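PDB 4IC4: oxysterol-binding protein homolog 3 from Saccharomyces cerevisiae, which carries sterols and phospholipids between membranes in a hydrophobic pocket of its OSBP-related domain, the part described here, in phosphoinositide-coupled transport. Local coordinates for residues R244-V250 and T264-T270. Sequence-based numbering, arbitrary orientation.
Sequences RSEGFKV and TLAGKWT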
ATOM      1  N   ARG A 244     -16.786  14.894   4.258  1.00 25.40           N
ATOM      2  CA  ARG A 244     -15.596  14.303   3.655  1.00 22.23           C
ATOM      3  C   ARG A 244     -15.520  14.586   2.158  1.00 20.78           C
ATOM      4  O   ARG A 244     -16.508  14.439   1.438  1.00 20.54           O
ATOM      5  CB  ARG A 244     -15.576  12.785   3.879  1.00 21.88           C
ATOM      6  CG  ARG A 244     -14.368  12.083   3.252  1.00 19.70           C
ATOM      7  CD  ARG A 244     -14.320  10.595   3.588  1.00 18.24           C
ATOM      8  NE  ARG A 244     -15.417   9.839   2.987  1.00 14.52           N
ATOM      9  CZ  ARG A 244     -15.616   8.534   3.168  1.00 14.09           C
ATOM     10  NH1 ARG A 244     -14.787   7.830   3.935  1.00 14.70           N
ATOM     11  NH2 ARG A 244     -16.644   7.934   2.585  1.00 15.65           N
ATOM     12  N   SER A 245     -14.347  15.003   1.696  1.00 17.91           N
ATOM     13  CA  SER A 245     -14.142  15.276   0.279  1.00 17.57           C
ATOM     14  C   SER A 245     -13.993  13.947  -0.449  1.00 17.88           C
ATOM     15  O   SER A 245     -13.070  13.179  -0.165  1.00 16.84           O
ATOM     16  CB  SER A 245     -12.880  16.111   0.069  1.00 18.67           C
ATOM     17  OG  SER A 245     -12.572  16.196  -1.312  1.00 20.53           O
ATOM     18  N   GLU A 246     -14.891  13.679  -1.391  1.00 16.58           N
ATOM     19  CA  GLU A 246     -14.853  12.425  -2.134  1.00 16.85           C
ATOM     20  C   GLU A 246     -14.713  12.583  -3.643  1.00 16.24           C
ATOM     21  O   GLU A 246     -14.299  11.650  -4.334  1.00 16.22           O
ATOM     22  CB  GLU A 246     -16.102  11.604  -1.810  1.00 17.22           C
ATOM     23  CG  GLU A 246     -16.137  11.133  -0.367  1.00 19.55           C
ATOM     24  CD  GLU A 246     -17.407  10.388  -0.015  1.00 21.51           C
ATOM     25  OE1 GLU A 246     -17.993   9.745  -0.911  1.00 24.26           O
ATOM     26  OE2 GLU A 246     -17.809  10.433   1.166  1.00 23.13           O
ATOM     27  N   GLY A 247     -15.043  13.765  -4.157  1.00 16.18           N
ATOM     28  CA  GLY A 247     -14.952  13.987  -5.589  1.00 16.33           C
ATOM     29  C   GLY A 247     -13.612  14.495  -6.085  1.00 14.11           C
ATOM     30  O   GLY A 247     -12.805  15.027  -5.322  1.00 15.93           O
ATOM     31  N   PHE A 248     -13.370  14.325  -7.379  1.00 15.13           N
ATOM     32  CA  PHE A 248     -12.127  14.785  -7.979  1.00 15.20           C
ATOM     33  C   PHE A 248     -12.283  14.879  -9.489  1.00 16.11           C
ATOM     34  O   PHE A 248     -13.189  14.281 -10.068  1.00 16.68           O
ATOM     35  CB  PHE A 248     -10.982  13.834  -7.619  1.00 15.40           C
ATOM     36  CG  PHE A 248     -11.102  12.472  -8.242  1.00 14.76           C
ATOM     37  CD1 PHE A 248     -10.636  12.236  -9.530  1.00 16.94           C
ATOM     38  CD2 PHE A 248     -11.695  11.428  -7.542  1.00 15.96           C
ATOM     39  CE1 PHE A 248     -10.761  10.975 -10.112  1.00 18.31           C
ATOM     40  CE2 PHE A 248     -11.824  10.170  -8.111  1.00 14.16           C
ATOM     41  CZ  PHE A 248     -11.356   9.940  -9.398  1.00 17.08           C
ATOM     42  N   LYS A 249     -11.399  15.645 -10.115  1.00 16.04           N
ATOM     43  CA  LYS A 249     -11.419  15.837 -11.557  1.00 17.27           C
ATOM     44  C   LYS A 249     -10.042  15.506 -12.110  1.00 15.82           C
ATOM     45  O   LYS A 249      -9.031  15.679 -11.429  1.00 18.23           O
ATOM     46  CB  LYS A 249     -11.766  17.291 -11.895  1.00 19.78           C
ATOM     47  CG  LYS A 249     -13.148  17.741 -11.443  1.00 23.79           C
ATOM     48  CD  LYS A 249     -14.249  17.022 -12.207  1.00 27.63           C
ATOM     49  CE  LYS A 249     -15.615  17.615 -11.886  1.00 29.85           C
ATOM     50  NZ  LYS A 249     -16.708  16.959 -12.653  1.00 33.16           N
ATOM     51  N   VAL A 250     -10.007  15.014 -13.341  1.00 15.32           N
ATOM     52  CA  VAL A 250      -8.749  14.672 -13.986  1.00 14.81           C
ATOM     53  C   VAL A 250      -8.685  15.353 -15.344  1.00 16.25           C
ATOM     54  O   VAL A 250      -9.604  15.228 -16.153  1.00 17.92           O
ATOM     55  CB  VAL A 250      -8.612  13.150 -14.201  1.00 15.05           C
ATOM     56  CG1 VAL A 250      -7.242  12.824 -14.782  1.00 14.38           C
ATOM     57  CG2 VAL A 250      -8.828  12.416 -12.887  1.00 13.65           C
ATOM     58  N   THR A 264     -11.070  14.821 -20.190  1.00 22.64           N
ATOM     59  CA  THR A 264     -11.308  15.099 -18.785  1.00 20.61           C
ATOM     60  C   THR A 264     -12.059  13.935 -18.155  1.00 18.88           C
ATOM     61  O   THR A 264     -12.931  13.331 -18.780  1.00 18.24           O
ATOM     62  CB  THR A 264     -12.121  16.394 -18.596  1.00 22.46           C
ATOM     63  OG1 THR A 264     -11.371  17.506 -19.103  1.00 24.50           O
ATOM     64  CG2 THR A 264     -12.415  16.624 -17.124  1.00 24.52           C
ATOM     65  N   LEU A 265     -11.697  13.615 -16.919  1.00 15.87           N
ATOM     66  CA  LEU A 265     -12.329  12.524 -16.189  1.00 14.82           C
ATOM     67  C   LEU A 265     -12.866  13.086 -14.881  1.00 13.05           C
ATOM     68  O   LEU A 265     -12.370  14.100 -14.379  1.00 14.88           O
ATOM     69  CB  LEU A 265     -11.308  11.421 -15.882  1.00 14.29           C
ATOM     70  CG  LEU A 265     -10.334  10.988 -16.981  1.00 13.33           C
ATOM     71  CD1 LEU A 265      -9.407   9.914 -16.420  1.00 14.56           C
ATOM     72  CD2 LEU A 265     -11.088  10.460 -18.195  1.00 14.95           C
ATOM     73  N   ALA A 266     -13.875  12.429 -14.322  1.00 13.87           N
ATOM     74  CA  ALA A 266     -14.453  12.880 -13.064  1.00 14.63           C
ATOM     75  C   ALA A 266     -15.080  11.723 -12.307  1.00 15.24           C
ATOM     76  O   ALA A 266     -15.552  10.756 -12.903  1.00 15.51           O
ATOM     77  CB  ALA A 266     -15.495  13.958 -13.320  1.00 17.13           C
ATOM     78  N   GLY A 267     -15.080  11.833 -10.985  1.00 13.97           N
ATOM     79  CA  GLY A 267     -15.665  10.794 -10.164  1.00 14.46           C
ATOM     80  C   GLY A 267     -15.387  11.005  -8.690  1.00 12.41           C
ATOM     81  O   GLY A 267     -14.998  12.097  -8.265  1.00 14.23           O
ATOM     82  N   LYS A 268     -15.604   9.953  -7.912  1.00 14.22           N
ATOM     83  CA  LYS A 268     -15.366   9.981  -6.475  1.00 12.94           C
ATOM     84  C   LYS A 268     -14.443   8.809  -6.172  1.00 12.49           C
ATOM     85  O   LYS A 268     -14.682   7.697  -6.646  1.00 12.24           O
ATOM     86  CB  LYS A 268     -16.682   9.823  -5.709  1.00 15.05           C
ATOM     87  CG  LYS A 268     -17.645  10.989  -5.872  1.00 17.21           C
ATOM     88  CD  LYS A 268     -18.894  10.792  -5.026  1.00 20.43           C
ATOM     89  CE  LYS A 268     -19.798  12.015  -5.077  1.00 23.67           C
ATOM     90  NZ  LYS A 268     -21.034  11.812  -4.267  1.00 27.45           N
ATOM     91  N   TRP A 269     -13.389   9.049  -5.396  1.00 13.40           N
ATOM     92  CA  TRP A 269     -12.455   7.974  -5.080  1.00 12.96           C
ATOM     93  C   TRP A 269     -13.072   6.902  -4.196  1.00 13.78           C
ATOM     94  O   TRP A 269     -12.470   5.855  -3.959  1.00 13.04           O
ATOM     95  CB  TRP A 269     -11.183   8.525  -4.427  1.00 11.80           C
ATOM     96  CG  TRP A 269     -11.416   9.397  -3.236  1.00 10.62           C
ATOM     97  CD1 TRP A 269     -11.533  10.758  -3.224  1.00 13.51           C
ATOM     98  CD2 TRP A 269     -11.556   8.968  -1.879  1.00 12.92           C
ATOM     99  NE1 TRP A 269     -11.735  11.204  -1.940  1.00 12.76           N
ATOM    100  CE2 TRP A 269     -11.755  10.126  -1.094  1.00 13.39           C
ATOM    101  CE3 TRP A 269     -11.532   7.717  -1.249  1.00 13.92           C
ATOM    102  CZ2 TRP A 269     -11.930  10.070   0.293  1.00 12.83           C
ATOM    103  CZ3 TRP A 269     -11.705   7.660   0.130  1.00 13.53           C
ATOM    104  CH2 TRP A 269     -11.903   8.832   0.886  1.00 13.74           C
ATOM    105  N   THR A 270     -14.282   7.165  -3.719  1.00 13.26           N
ATOM    106  CA  THR A 270     -14.998   6.220  -2.875  1.00 14.42           C
ATOM    107  C   THR A 270     -15.942   5.351  -3.699  1.00 14.38           C
ATOM    108  O   THR A 270     -16.575   4.440  -3.160  1.00 15.99           O
ATOM    109  CB  THR A 270     -15.857   6.956  -1.836  1.00 13.21           C
ATOM    110  OG1 THR A 270     -16.751   7.848  -2.518  1.00 15.88           O
ATOM    111  CG2 THR A 270     -14.988   7.748  -0.877  1.00 13.53           C
TER
HETATM  112  O   HOH W   1     -11.741  14.050  -2.909  1.00 17.24           O
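Phe248 and Val250 pair with Gly267 and Leu265 in an antiparallel beta hairpin of the OSBP-related domain, strands 247-253 and 263-268, away from the phosphoinositide-binding residues. Two hydrogen-bonded pairs hold the strands, Phe248 with Gly267 and Val250 with Leu265; Phe248 N gives a 2.9 Å bond to Gly267 O. On the face that packs against Ile103 of helix 94-104, Val250 CB lies 3.6 Å from Leu265 CB. Phe248 has CG between its backbone N and carbonyl carbon (chi1 68°), which turns the ring back across Gly267, whose O sits over one face, while Trp269 N meets the edge. On the other face Lys249 folds over Ala266, its amine salt-bridged to Glu276.

Beyond the strands, Trp269 N donates to Glu246 O (3.0 Å) and the indole NE1 reaches Ser245 O at a bent 134°. Water 1, in the indole plane, donates to Gly247 O and to Ser245 OG, which itself bonds Asp236 O. Thr270 CG2 rests 3.4 Å above the indole near its rim, and OG1 of the same threonine donates to Glu246 OE1 (2.8 Å). The other carboxylate oxygen, OE2, takes Arg244 NE and NH2 from one face of its plane, while NH1 bonds Arg110 O. Replacing Glu246 by alanine removes both grips and is likely to leave the threonine hydroxyl freer to turn and the guanidinium less firmly held. One carboxylate thus ties Arg244 to Thr270 where the strand pairing ends, its charge probably balanced by the guanidinium.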